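Local coordinates for protein N-acetylglucosamine-6-phosphate deacetylase (Mycobacterium smegmatis, PDB 6FV4) that probably removes the acetyl group from N-acetylglucosamine-6-phosphate, acting as a metal-dependent hydrolase of the NagA family, at residues 22-27 with 363-368; 140-145 with 176-181; 155-160 with 182-187; 368-373 with 385-390. The protein carries 1 engineered substitution. All blocks are in the same frame, centred on the assembly; numbering follows the deposited sequence.

Interaction 1 of 4, residues 22-27 with 363-368; sequences DTVLTG and AGLAAG
The carbonyl oxygen of Thr26 is met by two neighbouring groups of the 363-368 loop: Leu365 N gives it a hydrogen bond of 2.9 Å, and Gly364 CA sends a CA-H...O contact to the same Thr26 O from 3.0 Å. Gly364 has the positive phi that suits glycine, and its bare CA can sit close against this oxygen. In return Thr26 CB lies 3.4 Å from Leu365 O, while Thr26 OG1 is turned to the chain just ahead, bonding to Glu29 N. Leu365 supplies the apolar part. With CG beside the backbone N (chi1 -66°), its CD1 methyl lies 3.7 Å from Leu25 O, a buried carbonyl for which the model offers no polar partner. The same Leu365 CD1 methyl is 4.4 Å from Val24 CG1, a loose apolar touch. Leu36 packs on both Val24 and Leu365. Strand 23-25 thus ends against the loop that follows helix 339-357, joining chain from near both termini, as is characteristic of the small beta domain that accompanies the barrel in amidohydrolases.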
# COMPACT_ATOMS: atom_id res chain seq x y z
N ASP B 22 26.52 -3.75 -23.47
CA ASP B 22 25.28 -4.23 -24.09
C ASP B 22 24.07 -3.45 -23.60
O ASP B 22 23.12 -3.24 -24.37
CB ASP B 22 25.10 -5.72 -23.79
CG ASP B 22 25.58 -6.61 -24.92
OD1 ASP B 22 26.31 -6.11 -25.81
OD2 ASP B 22 25.22 -7.81 -24.92
N THR B 23 24.07 -3.02 -22.33
CA THR B 23 22.96 -2.27 -21.76
C THR B 23 23.49 -1.16 -20.86
O THR B 23 24.29 -1.44 -19.97
CB THR B 23 22.04 -3.15 -20.92
OG1 THR B 23 21.54 -4.25 -21.70
CG2 THR B 23 20.88 -2.33 -20.39
N VAL B 24 23.04 0.08 -21.08
CA VAL B 24 23.40 1.20 -20.22
C VAL B 24 22.11 1.83 -19.69
O VAL B 24 21.29 2.33 -20.47
CB VAL B 24 24.25 2.25 -20.95
CG1 VAL B 24 24.51 3.43 -20.03
CG2 VAL B 24 25.57 1.64 -21.41
N LEU B 25 21.94 1.79 -18.38
CA LEU B 25 20.84 2.47 -17.71
C LEU B 25 21.37 3.80 -17.18
O LEU B 25 22.37 3.83 -16.46
CB LEU B 25 20.26 1.60 -16.59
CG LEU B 25 19.34 0.54 -17.20
CD1 LEU B 25 20.03 -0.80 -17.21
CD2 LEU B 25 18.03 0.46 -16.47
N THR B 26 20.73 4.89 -17.59
CA THR B 26 21.21 6.22 -17.25
C THR B 26 20.52 6.80 -16.03
O THR B 26 20.98 7.81 -15.50
CB THR B 26 20.99 7.18 -18.44
OG1 THR B 26 19.60 7.50 -18.55
CG2 THR B 26 21.44 6.52 -19.74
N GLY B 27 19.43 6.19 -15.58
CA GLY B 27 18.58 6.75 -14.56
C GLY B 27 17.20 7.11 -15.09
O GLY B 27 16.23 7.09 -14.33
N ALA B 363 21.94 11.78 -9.25
CA ALA B 363 22.54 10.63 -9.88
C ALA B 363 22.13 10.56 -11.35
O ALA B 363 21.26 11.29 -11.83
CB ALA B 363 22.15 9.35 -9.14
N GLY B 364 22.80 9.68 -12.08
CA GLY B 364 22.46 9.51 -13.47
C GLY B 364 23.68 9.67 -14.34
O GLY B 364 24.59 10.46 -14.04
N LEU B 365 23.72 8.89 -15.40
CA LEU B 365 24.78 8.98 -16.39
C LEU B 365 24.25 9.91 -17.47
O LEU B 365 23.48 9.51 -18.34
CB LEU B 365 25.15 7.60 -16.90
CG LEU B 365 25.78 6.72 -15.81
CD1 LEU B 365 25.77 5.26 -16.22
CD2 LEU B 365 27.20 7.20 -15.51
N ALA B 366 24.60 11.18 -17.36
CA ALA B 366 24.15 12.20 -18.29
C ALA B 366 25.30 13.17 -18.52
O ALA B 366 26.22 13.26 -17.71
CB ALA B 366 22.92 12.95 -17.77
N ALA B 367 25.23 13.88 -19.64
CA ALA B 367 26.22 14.91 -19.91
C ALA B 367 26.32 15.84 -18.71
O ALA B 367 25.31 16.28 -18.16
CB ALA B 367 25.84 15.69 -21.18
N GLY B 368 27.56 16.12 -18.28
CA GLY B 368 27.82 16.97 -17.15
C GLY B 368 27.93 16.26 -15.81
O GLY B 368 28.55 16.81 -14.89

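Interaction 2 of 4, residues 140-145 with 176-181; sequences PWLSTL and MVTIAP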
# COMPACT_ATOMS: atom_id res chain seq x y z
N PRO B 140 19.89 11.28 18.62
CA PRO B 140 19.24 10.67 19.79
C PRO B 140 17.77 11.03 20.00
O PRO B 140 17.19 10.62 21.00
CB PRO B 140 20.07 11.24 20.94
CG PRO B 140 20.34 12.64 20.48
CD PRO B 140 20.50 12.58 18.97
N TRP B 141 17.18 11.79 19.09
CA TRP B 141 15.82 12.29 19.30
C TRP B 141 14.77 11.30 18.80
O TRP B 141 13.84 11.62 18.04
CB TRP B 141 15.72 13.66 18.65
CG TRP B 141 16.85 14.50 19.18
CD1 TRP B 141 17.08 14.80 20.49
CD2 TRP B 141 17.92 15.09 18.44
NE1 TRP B 141 18.21 15.57 20.61
CE2 TRP B 141 18.75 15.77 19.36
CE3 TRP B 141 18.26 15.13 17.08
CZ2 TRP B 141 19.89 16.46 18.98
CZ3 TRP B 141 19.38 15.82 16.69
CH2 TRP B 141 20.19 16.48 17.64
N LEU B 142 14.94 10.07 19.27
CA LEU B 142 14.12 8.91 18.93
C LEU B 142 13.25 8.51 20.12
O LEU B 142 13.42 9.00 21.25
CB LEU B 142 15.01 7.74 18.51
CG LEU B 142 16.12 8.05 17.51
CD1 LEU B 142 16.86 6.79 17.13
CD2 LEU B 142 15.56 8.76 16.27
N SER B 143 12.30 7.62 19.85
CA SER B 143 11.40 7.15 20.91
C SER B 143 10.76 5.82 20.57
O SER B 143 9.54 5.74 20.39
CB SER B 143 10.31 8.19 21.18
OG SER B 143 9.73 7.97 22.45
N THR B 144 11.55 4.76 20.46
CA THR B 144 10.96 3.43 20.39
C THR B 144 11.84 2.45 21.14
O THR B 144 13.06 2.64 21.27
CB THR B 144 10.73 2.95 18.94
OG1 THR B 144 9.94 1.76 18.96
CG2 THR B 144 12.05 2.64 18.25
N LEU B 145 11.19 1.41 21.67
CA LEU B 145 11.87 0.29 22.30
C LEU B 145 11.78 -0.98 21.46
O LEU B 145 12.21 -2.05 21.91
CB LEU B 145 11.30 0.04 23.70
CG LEU B 145 11.22 1.26 24.62
CD1 LEU B 145 10.87 0.86 26.05
CD2 LEU B 145 12.52 2.07 24.57
N MET B 176 21.01 14.56 7.14
CA MET B 176 19.73 13.96 7.50
C MET B 176 19.71 13.69 9.00
O MET B 176 20.72 13.27 9.58
CB MET B 176 19.49 12.67 6.71
CG MET B 176 18.17 12.01 7.04
SD MET B 176 17.68 10.84 5.74
CE MET B 176 18.95 9.59 5.88
N VAL B 177 18.55 13.93 9.62
CA VAL B 177 18.34 13.70 11.04
C VAL B 177 17.00 12.98 11.23
O VAL B 177 15.96 13.50 10.82
CB VAL B 177 18.36 15.01 11.84
CG1 VAL B 177 18.03 14.75 13.33
CG2 VAL B 177 19.72 15.68 11.72
N THR B 178 17.03 11.81 11.85
CA THR B 178 15.81 11.05 12.16
C THR B 178 15.17 11.59 13.44
O THR B 178 15.84 11.74 14.47
CB THR B 178 16.13 9.57 12.32
OG1 THR B 178 16.58 9.04 11.07
CG2 THR B 178 14.88 8.79 12.76
N ILE B 179 13.87 11.90 13.36
CA ILE B 179 13.10 12.51 14.43
C ILE B 179 11.90 11.62 14.72
O ILE B 179 11.14 11.30 13.80
CB ILE B 179 12.65 13.93 14.06
CG1 ILE B 179 13.85 14.85 13.88
CG2 ILE B 179 11.73 14.53 15.12
CD1 ILE B 179 14.61 15.02 15.17
N ALA B 180 11.73 11.22 15.98
CA ALA B 180 10.49 10.59 16.41
C ALA B 180 9.44 11.67 16.65
O ALA B 180 9.65 12.52 17.52
CB ALA B 180 10.71 9.75 17.67
N PRO B 181 8.32 11.67 15.91
CA PRO B 181 7.43 12.84 15.93
C PRO B 181 6.64 13.06 17.22
O PRO B 181 6.00 14.11 17.33
CB PRO B 181 6.46 12.56 14.76
CG PRO B 181 7.17 11.62 13.89
CD PRO B 181 8.01 10.77 14.79
O HOH W 1 11.88 13.59 18.59
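Trp141 and Leu142, in the loop after barrel strand 134-138, pack against the C-terminal end of the neighbouring parallel strand 174-179, in the (beta/alpha)8-barrel fold of the amidohydrolases. The polar part is a backbone bond and a water. Ala180 N donates to Trp141 O over 3.0 Å; the water also donates to Trp141 O and to Ala180 O, so the tryptophan carbonyl has two partners. Trp141 is the centre of an inverse gamma turn closed from Leu142 N to Pro140 O. The remaining contacts are apolar. Val177 CG1 meets the indole at its edge, 3.8 Å from Trp141 CE3, while Ile179 CD1 comes in obliquely, 3.9 Å from Trp141 CB. Ala180 CB rests 3.9 Å from Ser143 CB. Leu142 CD2 packs 3.6 Å from Thr178 CG2, close to the metal site: the Leu142 side chain is about 6 Å from the bound cadmium ion. Thr178 CG2 lies anti to the backbone N, which turns OG1 to its hydrogen bonds with His136 and Thr224. On one face of the Trp141 ring, Pro140 CD stands 3.6 Å above the ring plane, over its centre.

Interaction 3 of 4, residues 155-160 with 182-187; sequences MRDPDP and ERDGAL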
# COMPACT_ATOMS: atom_id res chain seq x y z
N MET B 155 18.08 8.09 24.43
CA MET B 155 17.07 8.85 23.69
C MET B 155 16.59 10.03 24.53
O MET B 155 16.42 9.91 25.75
CB MET B 155 15.90 7.93 23.32
CG MET B 155 16.28 6.78 22.40
SD MET B 155 14.88 5.75 21.87
CE MET B 155 14.05 5.51 23.44
N ARG B 156 16.38 11.17 23.89
CA ARG B 156 15.98 12.35 24.64
C ARG B 156 15.21 13.30 23.74
O ARG B 156 15.26 13.20 22.51
CB ARG B 156 17.20 13.07 25.26
CG ARG B 156 18.30 13.42 24.26
CD ARG B 156 19.57 13.91 24.98
NE ARG B 156 20.68 14.20 24.07
CZ ARG B 156 21.58 13.31 23.64
NH1 ARG B 156 21.53 12.04 24.04
NH2 ARG B 156 22.55 13.70 22.83
N ASP B 157 14.49 14.22 24.38
CA ASP B 157 13.72 15.22 23.65
C ASP B 157 14.65 16.08 22.79
O ASP B 157 15.80 16.31 23.17
CB ASP B 157 12.95 16.13 24.62
CG ASP B 157 11.70 15.47 25.22
OD1 ASP B 157 11.35 14.31 24.88
OD2 ASP B 157 11.05 16.15 26.04
N PRO B 158 14.17 16.57 21.63
CA PRO B 158 15.02 17.43 20.78
C PRO B 158 15.12 18.86 21.27
O PRO B 158 14.23 19.68 21.02
CB PRO B 158 14.34 17.35 19.40
CG PRO B 158 12.91 17.10 19.73
CD PRO B 158 12.92 16.20 20.94
N ASP B 159 16.22 19.17 21.96
CA ASP B 159 16.48 20.52 22.48
C ASP B 159 17.09 21.39 21.38
O ASP B 159 18.10 20.99 20.78
CB ASP B 159 17.43 20.43 23.67
CG ASP B 159 18.10 21.75 23.99
OD1 ASP B 159 17.39 22.78 24.09
OD2 ASP B 159 19.33 21.77 24.16
N PRO B 160 16.51 22.55 21.06
CA PRO B 160 17.04 23.32 19.94
C PRO B 160 18.47 23.81 20.15
O PRO B 160 19.21 23.95 19.18
CB PRO B 160 16.04 24.49 19.80
CG PRO B 160 15.22 24.47 21.03
CD PRO B 160 15.23 23.08 21.56
N GLU B 182 6.65 12.14 18.18
CA GLU B 182 5.81 12.27 19.36
C GLU B 182 6.52 12.87 20.57
O GLU B 182 5.86 13.19 21.56
CB GLU B 182 5.19 10.92 19.75
CG GLU B 182 6.15 9.91 20.38
CD GLU B 182 6.92 9.10 19.35
OE1 GLU B 182 7.23 9.65 18.27
OE2 GLU B 182 7.23 7.92 19.63
N ARG B 183 7.84 13.05 20.51
CA ARG B 183 8.56 13.68 21.62
C ARG B 183 8.24 15.17 21.71
O ARG B 183 8.03 15.84 20.70
CB ARG B 183 10.07 13.48 21.47
CG ARG B 183 10.51 12.03 21.49
CD ARG B 183 11.97 11.92 21.87
NE ARG B 183 12.15 12.13 23.30
CZ ARG B 183 12.40 11.15 24.16
NH1 ARG B 183 12.50 9.90 23.72
NH2 ARG B 183 12.54 11.41 25.45
N ASP B 184 8.17 15.67 22.94
CA ASP B 184 8.07 17.11 23.16
C ASP B 184 9.14 17.83 22.35
O ASP B 184 10.32 17.47 22.40
CB ASP B 184 8.22 17.44 24.64
CG ASP B 184 7.04 16.96 25.47
OD1 ASP B 184 5.89 17.09 25.00
OD2 ASP B 184 7.27 16.46 26.60
N GLY B 185 8.71 18.82 21.56
CA GLY B 185 9.60 19.62 20.75
C GLY B 185 9.93 19.07 19.37
O GLY B 185 10.71 19.70 18.65
N ALA B 186 9.34 17.93 18.98
CA ALA B 186 9.69 17.29 17.72
C ALA B 186 9.31 18.15 16.52
O ALA B 186 10.09 18.29 15.57
CB ALA B 186 9.01 15.92 17.61
N LEU B 187 8.09 18.71 16.53
CA LEU B 187 7.65 19.51 15.39
C LEU B 187 8.53 20.75 15.22
O LEU B 187 8.85 21.14 14.10
CB LEU B 187 6.18 19.90 15.54
CG LEU B 187 5.16 18.76 15.40
CD1 LEU B 187 3.75 19.31 15.32
CD2 LEU B 187 5.48 17.92 14.17
O HOH W 2 8.81 13.85 24.78
O HOH W 3 12.70 21.28 19.70
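Asp157 and Arg183 form the firm polar centre of this contact. Arg183 NE gives Asp157 OD1 a salt-bridging hydrogen bond of 2.8 Å, lying near the guanidinium plane and using the anti lone pair of the oxygen; a second, weak bond runs from Arg183 NH2 to Asp157 OD1. Both nitrogens meet the same oxygen, and the planes are 67° apart, unlike a flat two-oxygen pairing. A bend in the arginine chain (chi3 76°) lays one face of the guanidinium against the backbone of Arg156, whose C is 3.3 Å from Arg183 NE. Arg183 NH1 bonds to Leu142 O, fixing the other end of the group. Beside it the buried Pro158 ring fits tightly into the 183-186 type II turn, its CD 3.2 Å from Asp184 O. The outer side is looser and wetter. Asp157 OD2 and Asp184 OD2 approach to 3.8 Å, two like charges that probably disfavour each other, while one water links Asp157 OD1 with Asp184 N and another joins Pro158 O to Gly185 O. Both segments run into helices: Asp159 is the N-cap of helix 160-170, its carboxylate bonded to Glu162 N, and Gly185 is the N-cap of helix 186-195, so the contact ties together the starts of the helices before and after strand 174-179.

Interaction 4 of 4, residues 368-373 with 385-390; sequences GARADL and VMRAGE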
# COMPACT_ATOMS: atom_id res chain seq x y z
N GLY B 368 27.56 16.12 -18.28
CA GLY B 368 27.82 16.97 -17.15
C GLY B 368 27.93 16.26 -15.81
O GLY B 368 28.55 16.81 -14.89
N ALA B 369 27.35 15.07 -15.68
CA ALA B 369 27.35 14.38 -14.40
C ALA B 369 28.72 13.79 -14.09
O ALA B 369 29.52 13.50 -14.98
CB ALA B 369 26.30 13.27 -14.40
N ARG B 370 28.99 13.60 -12.79
CA ARG B 370 30.23 12.93 -12.40
C ARG B 370 30.18 11.48 -12.83
O ARG B 370 29.12 10.85 -12.86
CB ARG B 370 30.47 13.04 -10.89
CG ARG B 370 31.95 12.93 -10.54
CD ARG B 370 32.24 13.11 -9.06
NE ARG B 370 31.72 11.99 -8.28
CZ ARG B 370 31.80 11.91 -6.95
NH1 ARG B 370 32.41 12.88 -6.25
NH2 ARG B 370 31.27 10.86 -6.33
N ALA B 371 31.34 10.94 -13.20
CA ALA B 371 31.43 9.62 -13.81
C ALA B 371 31.51 8.56 -12.71
O ALA B 371 32.57 8.00 -12.40
CB ALA B 371 32.62 9.55 -14.76
N ASP B 372 30.35 8.27 -12.12
CA ASP B 372 30.20 7.23 -11.12
C ASP B 372 29.28 6.18 -11.72
O ASP B 372 28.12 6.48 -12.03
CB ASP B 372 29.58 7.77 -9.83
CG ASP B 372 30.35 8.93 -9.24
OD1 ASP B 372 31.51 9.18 -9.65
OD2 ASP B 372 29.79 9.60 -8.36
N LEU B 373 29.79 4.96 -11.91
CA LEU B 373 28.98 3.93 -12.54
C LEU B 373 29.42 2.57 -12.02
O LEU B 373 30.49 2.42 -11.42
CB LEU B 373 29.06 3.99 -14.07
CG LEU B 373 30.42 3.94 -14.78
CD1 LEU B 373 31.00 2.53 -14.85
CD2 LEU B 373 30.27 4.51 -16.20
N VAL B 385 33.68 -1.04 -10.94
CA VAL B 385 33.13 0.15 -10.28
C VAL B 385 33.97 1.35 -10.68
O VAL B 385 35.19 1.35 -10.49
CB VAL B 385 33.13 0.03 -8.74
CG1 VAL B 385 32.57 1.31 -8.12
CG2 VAL B 385 32.33 -1.18 -8.28
N MET B 386 33.32 2.38 -11.20
CA MET B 386 34.01 3.63 -11.50
C MET B 386 33.45 4.73 -10.61
O MET B 386 32.25 4.80 -10.37
CB MET B 386 33.86 4.01 -12.97
CG MET B 386 34.37 5.42 -13.28
SD MET B 386 34.26 5.74 -15.03
CE MET B 386 35.73 4.89 -15.59
N ARG B 387 34.35 5.58 -10.11
CA ARG B 387 33.96 6.71 -9.28
C ARG B 387 34.83 7.91 -9.65
O ARG B 387 36.06 7.80 -9.64
CB ARG B 387 34.11 6.39 -7.79
CG ARG B 387 33.59 7.48 -6.87
CD ARG B 387 33.74 7.11 -5.40
NE ARG B 387 33.28 8.22 -4.57
CZ ARG B 387 34.04 9.22 -4.13
NH1 ARG B 387 35.34 9.28 -4.42
NH2 ARG B 387 33.50 10.18 -3.40
N ALA B 388 34.20 9.03 -9.97
CA ALA B 388 34.89 10.23 -10.44
C ALA B 388 35.82 9.92 -11.61
O ALA B 388 36.96 10.39 -11.67
CB ALA B 388 35.65 10.91 -9.31
N GLY B 389 35.34 9.09 -12.54
CA GLY B 389 36.06 8.80 -13.76
C GLY B 389 37.19 7.79 -13.65
O GLY B 389 37.84 7.52 -14.66
N GLU B 390 37.44 7.23 -12.47
CA GLU B 390 38.52 6.28 -12.30
C GLU B 390 37.98 4.97 -11.75
O GLU B 390 37.02 4.94 -10.99
CB GLU B 390 39.59 6.84 -11.37
CG GLU B 390 40.16 8.14 -11.91
CD GLU B 390 41.15 8.77 -10.98
OE1 GLU B 390 41.83 8.04 -10.22
OE2 GLU B 390 41.27 10.02 -11.02
O HOH W 4 30.92 10.41 -3.53
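Asp372 reaches across to the turn through Ala388 N, which donates to its OD1 at 2.7 Å, nearly straight and close to the line of the C-O bond. The carboxylate is steadied from its own segment: Arg370 is bent at chi3 (68°), curling its guanidinium back so that NE and NH2 take Asp372 side-on, the shortest of these bonds being Arg370 NH2 to Asp372 OD2 at 2.8 Å. Arg370 NE also reaches Asp372 OD1, the oxygen that accepts from Ala388 N. The aliphatic part of Arg370 lies against Ala388, whose CB sits over one face of the guanidinium. Arg387 brings its NH2 to 3.7 Å from Arg370 NH2, the planes 69° apart; a water accepts from both nitrogens and probably eases the like-charge approach, and Arg387 NE bonds to Thr102 O. On the inner side, Met386 CG stands anti to its backbone N (chi1 171°) and lies 3.3 Å from Ala371 O; its chain then bends, placing SD by Ala371 CB. Leu373 puts CD1 3.7 Å from Met386 CB. The backbones pair through Leu373 N to Met386 O (2.9 Å) and Met386 N to Leu373 O (2.8 Å), an antiparallel hydrogen-bonded pair, while Gly389 N bonds to Ala371 O. This joins the antiparallel strands 373-376 and 382-387, with a type I' turn from Arg387 to Glu390 leading on to strand 390-391, as in a tight two-residue beta hairpin.

The four contacts fall into two clusters on opposite sides of the chain's centre. Interactions 1 and 4 share Gly368 and touch through Leu365, whose CD2 packs on Leu373, so the loop before strand 373-376 serves both. Interaction 2 lies beside the metal site and interaction 3 farther out from it, the two linked by a backbone bond between Pro140 and Arg156. Interactions 1 and 2 are buried and rely on backbone bonds with apolar packing; 3 and 4 are partly buried and add charged side chains and salt bridges. In interaction 3 the salt bridge crosses the contact, whereas in interaction 4 it stays within one segment and positions the acceptor of a backbone amide.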